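Local coordinates for probable GGDEF family protein (Chromobacterium violaceum, PDB 3NJA) that is of unknown function but, as the PAS domain of a probable GGDEF protein, probably senses signals that control cyclic di-GMP synthesis, at residues V22-M25 with L30-S33; Y54-R57 with D62-R65. One frame throughout, in Å; residues are numbered along the deposited sequence.

Contact 1 (V22-M25 with L30-S33); sequences VLHM and LEWS
V22 and E31 face each other as a hydrogen-bonded pair of an antiparallel hairpin, and two backbone bonds close the ring between them: V22 N to E31 O at 3.0 Å and E31 N to V22 O at 2.8 Å. V22 O takes a further touch from the next residue back: L30 CA lies 3.4 Å from V22 O and points its hydrogen towards it, a CA-H...O contact. L23 and L30 form the adjoining non-hydrogen-bonded pair.

The polar side-chain contact lies on the face that carries V22 and E31. There H24 NE2 donates to E31 OE1 over 2.6 Å. The carboxylate oxygen lies close to the imidazole plane, yet the donor meets it from above the carboxylate, 53° out of that plane. Ring and carboxylate are turned 38° apart. E31 OE2 forms a salt bridge with R29, in the turn.

Apolar packing uses both faces. V22 turns CG1 anti to its own backbone nitrogen (chi1 172°), which sets this methyl 3.7 Å above one face of the H24 ring, towards the rim. On the face of the buried leucines, L23 CB meets L30 CD1 at 3.9 Å. The outer edge of V22-H24 pairs with a strand of the second subunit, whose W114 packs on V22, so the hairpin belongs to a larger intersubunit sheet.

With one oxygen accepting from H24 and the other bridged to R29, the E31 carboxylate probably stays ionised, and its negative charge would tend to stabilise a protonated H24.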
loop_
_atom_site.group_PDB
_atom_site.type_symbol
_atom_site.label_atom_id
_atom_site.label_comp_id
_atom_site.label_asym_id
_atom_site.label_seq_id
_atom_site.Cartn_x
_atom_site.Cartn_y
_atom_site.Cartn_z
ATOM N N VAL B 22 11.801 -1.336 18.516
ATOM C CA VAL B 22 10.404 -1.630 18.812
ATOM C C VAL B 22 9.778 -0.547 19.687
ATOM O O VAL B 22 10.353 -0.159 20.699
ATOM C CB VAL B 22 10.266 -2.970 19.543
ATOM C CG1 VAL B 22 8.830 -3.162 20.016
ATOM C CG2 VAL B 22 10.719 -4.119 18.640
ATOM N N LEU B 23 8.602 -0.061 19.298
ATOM C CA LEU B 23 7.869 0.900 20.121
ATOM C C LEU B 23 6.618 0.288 20.745
ATOM O O LEU B 23 5.595 0.092 20.078
ATOM C CB LEU B 23 7.494 2.151 19.320
ATOM C CG LEU B 23 6.603 3.159 20.052
ATOM C CD1 LEU B 23 7.355 3.813 21.198
ATOM C CD2 LEU B 23 6.089 4.212 19.081
ATOM N N HIS B 24 6.708 -0.008 22.034
ATOM C CA HIS B 24 5.562 -0.511 22.770
ATOM C C HIS B 24 4.532 0.585 22.977
ATOM O O HIS B 24 4.876 1.706 23.331
ATOM C CB HIS B 24 6.022 -1.115 24.086
ATOM C CG HIS B 24 6.996 -2.231 23.903
ATOM N ND1 HIS B 24 6.609 -3.495 23.515
ATOM C CD2 HIS B 24 8.344 -2.265 24.006
ATOM C CE1 HIS B 24 7.675 -4.266 23.412
ATOM N NE2 HIS B 24 8.742 -3.545 23.705
HETATM N N MSE B 25 3.268 0.262 22.731
HETATM C CA MSE B 25 2.215 1.268 22.751
HETATM C C MSE B 25 1.676 1.488 24.168
HETATM O O MSE B 25 1.549 2.625 24.646
HETATM C CB MSE B 25 1.096 0.866 21.791
HETATM C CG MSE B 25 0.754 1.911 20.723
HETATM SE SE MSE B 25 2.276 2.602 19.697
HETATM C CE MSE B 25 1.271 3.743 18.469
ATOM N N LEU B 30 10.487 2.273 24.396
ATOM C CA LEU B 30 11.099 2.189 23.084
ATOM C C LEU B 30 12.400 1.385 23.145
ATOM O O LEU B 30 13.357 1.803 23.791
ATOM C CB LEU B 30 11.362 3.594 22.536
ATOM C CG LEU B 30 12.076 3.643 21.181
ATOM C CD1 LEU B 30 11.251 2.912 20.125
ATOM C CD2 LEU B 30 12.348 5.070 20.745
ATOM N N GLU B 31 12.436 0.235 22.473
ATOM C CA GLU B 31 13.620 -0.621 22.506
ATOM C C GLU B 31 14.551 -0.329 21.347
ATOM O O GLU B 31 14.151 -0.386 20.186
ATOM C CB GLU B 31 13.239 -2.102 22.484
ATOM C CG GLU B 31 12.303 -2.534 23.607
ATOM C CD GLU B 31 12.029 -4.046 23.619
ATOM O OE1 GLU B 31 11.057 -4.500 22.957
ATOM O OE2 GLU B 31 12.786 -4.777 24.301
ATOM N N TRP B 32 15.803 -0.027 21.664
ATOM C CA TRP B 32 16.802 0.197 20.631
ATOM C C TRP B 32 17.904 -0.836 20.696
ATOM O O TRP B 32 18.360 -1.176 21.780
ATOM C CB TRP B 32 17.415 1.582 20.781
ATOM C CG TRP B 32 16.594 2.645 20.158
ATOM C CD1 TRP B 32 15.365 2.500 19.578
ATOM C CD2 TRP B 32 16.933 4.026 20.042
ATOM N NE1 TRP B 32 14.921 3.710 19.105
ATOM C CE2 TRP B 32 15.867 4.664 19.376
ATOM C CE3 TRP B 32 18.039 4.786 20.431
ATOM C CZ2 TRP B 32 15.871 6.032 19.098
ATOM C CZ3 TRP B 32 18.041 6.146 20.153
ATOM C CH2 TRP B 32 16.964 6.754 19.495
ATOM N N SER B 33 18.326 -1.339 19.537
ATOM C CA SER B 33 19.563 -2.104 19.470
ATOM C C SER B 33 20.701 -1.098 19.569
ATOM O O SER B 33 20.527 0.061 19.211
ATOM C CB SER B 33 19.666 -2.887 18.159
ATOM O OG SER B 33 19.930 -2.034 17.061
#

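Contact 2 (Y54-R57 with D62-R65); sequences YFQR and DRAR
R63 NE donates to V58 O, on the loop between the two segments, while its guanidinium lies over the backbone of F55 and Q56. F55 O sits over a face of that group, and the N-H groups do not aim at it, so this close approach is not a hydrogen bond. Q56 CA rests 3.6 Å above the guanidinium plane, offset towards the rim, so R63 lies flat against the backbone of F55 and Q56. It gets there because CG stands beside its own backbone nitrogen (chi1 -61°) and the chain then runs extended from CG to NE.

The contact joins two successive helices of the PAS fold, 51-56 and 63-74, across the short loop between them, R63 reaching back.

The F55 ring and the R63 chain pass alongside one another, pointing opposite ways, with ring and guanidinium planes 76° apart. F55 CD1 comes to 4.2 Å from R63 CB, near the start of the arginine chain, and F55 CE1 to 3.8 Å from R63 O. Y54 CE2 lies over the centre of one face of the F55 ring, while V66 and L70 of helix 63-74 also pack on F55 and R67 makes a cation-pi contact with it. Within 62-65, R65 NH2 bridges to D62 OD2 at 3.4 Å, and D62 OD1 pairs with R85 of the second subunit.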
loop_
_atom_site.group_PDB
_atom_site.type_symbol
_atom_site.label_atom_id
_atom_site.label_comp_id
_atom_site.label_asym_id
_atom_site.label_seq_id
_atom_site.Cartn_x
_atom_site.Cartn_y
_atom_site.Cartn_z
ATOM N N TYR B 54 12.724 10.447 21.255
ATOM C CA TYR B 54 13.058 10.273 19.855
ATOM C C TYR B 54 12.795 11.574 19.089
ATOM O O TYR B 54 13.608 11.999 18.270
ATOM C CB TYR B 54 12.261 9.093 19.290
ATOM C CG TYR B 54 11.922 9.183 17.828
ATOM C CD1 TYR B 54 12.866 8.874 16.856
ATOM C CD2 TYR B 54 10.652 9.558 17.417
ATOM C CE1 TYR B 54 12.559 8.948 15.508
ATOM C CE2 TYR B 54 10.322 9.622 16.066
ATOM C CZ TYR B 54 11.280 9.319 15.118
ATOM O OH TYR B 54 10.963 9.390 13.779
ATOM N N PHE B 55 11.679 12.228 19.386
ATOM C CA PHE B 55 11.308 13.409 18.631
ATOM C C PHE B 55 12.216 14.596 18.946
ATOM O O PHE B 55 12.445 15.429 18.081
ATOM C CB PHE B 55 9.834 13.746 18.848
ATOM C CG PHE B 55 8.918 13.029 17.911
ATOM C CD1 PHE B 55 8.846 13.400 16.583
ATOM C CD2 PHE B 55 8.131 11.973 18.353
ATOM C CE1 PHE B 55 7.996 12.721 15.696
ATOM C CE2 PHE B 55 7.275 11.300 17.483
ATOM C CZ PHE B 55 7.208 11.673 16.151
ATOM N N GLN B 56 12.729 14.654 20.176
ATOM C CA GLN B 56 13.716 15.659 20.576
ATOM C C GLN B 56 15.026 15.508 19.801
ATOM O O GLN B 56 15.833 16.450 19.741
ATOM C CB GLN B 56 13.997 15.587 22.089
ATOM C CG GLN B 56 12.806 15.899 22.979
ATOM C CD GLN B 56 12.162 17.238 22.642
ATOM O OE1 GLN B 56 10.935 17.357 22.632
ATOM N NE2 GLN B 56 12.989 18.252 22.350
ATOM N N ARG B 57 15.235 14.327 19.211
ATOM C CA ARG B 57 16.467 14.043 18.461
ATOM C C ARG B 57 16.254 14.197 16.959
ATOM O O ARG B 57 17.192 14.085 16.161
ATOM C CB ARG B 57 17.009 12.647 18.790
ATOM C CG ARG B 57 17.633 12.519 20.183
ATOM C CD ARG B 57 19.126 12.838 20.155
ATOM N NE ARG B 57 19.458 14.072 20.863
ATOM C CZ ARG B 57 20.562 14.789 20.653
ATOM N NH1 ARG B 57 21.447 14.402 19.744
ATOM N NH2 ARG B 57 20.779 15.899 21.349
ATOM N N ASP B 62 11.354 18.755 10.730
ATOM C CA ASP B 62 10.771 17.509 10.232
ATOM C C ASP B 62 9.727 16.875 11.164
ATOM O O ASP B 62 8.974 15.997 10.737
ATOM C CB ASP B 62 11.873 16.479 9.937
ATOM C CG ASP B 62 12.635 16.779 8.660
ATOM O OD1 ASP B 62 13.759 16.240 8.504
ATOM O OD2 ASP B 62 12.110 17.542 7.813
ATOM N N ARG B 63 9.679 17.310 12.423
ATOM C CA ARG B 63 8.874 16.618 13.441
ATOM C C ARG B 63 7.361 16.570 13.186
ATOM O O ARG B 63 6.712 15.558 13.468
ATOM C CB ARG B 63 9.126 17.190 14.835
ATOM C CG ARG B 63 10.561 17.072 15.309
ATOM C CD ARG B 63 10.718 17.741 16.648
ATOM N NE ARG B 63 12.114 17.810 17.047
ATOM C CZ ARG B 63 12.563 18.564 18.050
ATOM N NH1 ARG B 63 11.719 19.317 18.749
ATOM N NH2 ARG B 63 13.852 18.562 18.358
ATOM N N ALA B 64 6.793 17.659 12.685
ATOM C CA ALA B 64 5.368 17.671 12.417
ATOM C C ALA B 64 5.061 16.714 11.270
ATOM O O ALA B 64 4.166 15.872 11.373
ATOM C CB ALA B 64 4.898 19.072 12.088
ATOM N N ARG B 65 5.825 16.845 10.188
ATOM C CA ARG B 65 5.649 16.023 9.001
ATOM C C ARG B 65 5.612 14.546 9.370
ATOM O O ARG B 65 4.662 13.831 9.047
ATOM C CB ARG B 65 6.796 16.262 8.027
ATOM C CG ARG B 65 6.423 16.048 6.552
ATOM C CD ARG B 65 7.676 15.869 5.698
ATOM N NE ARG B 65 8.177 14.510 5.861
ATOM C CZ ARG B 65 9.445 14.184 6.091
ATOM N NH1 ARG B 65 9.778 12.906 6.219
ATOM N NH2 ARG B 65 10.377 15.121 6.194
#

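Contact 1 closes before contact 2 opens along the chain, and their centres lie 16 Å apart. They nevertheless touch: L30 CD2 of the hairpin packs against Y54 CB at 4.3 Å, joining the leucine face of the strands to helix 51-56. A bound glycerol lies about 4 Å from the side chain of L23, and one lies about 6 Å from that of F55; such molecules, probably from the crystallisation liquor, often mark pockets. Both contacts also meet the second subunit, through strand pairing at V22-H24 and through charge pairing at D62. This is consistent with a domain whose parts are exchanged between chains.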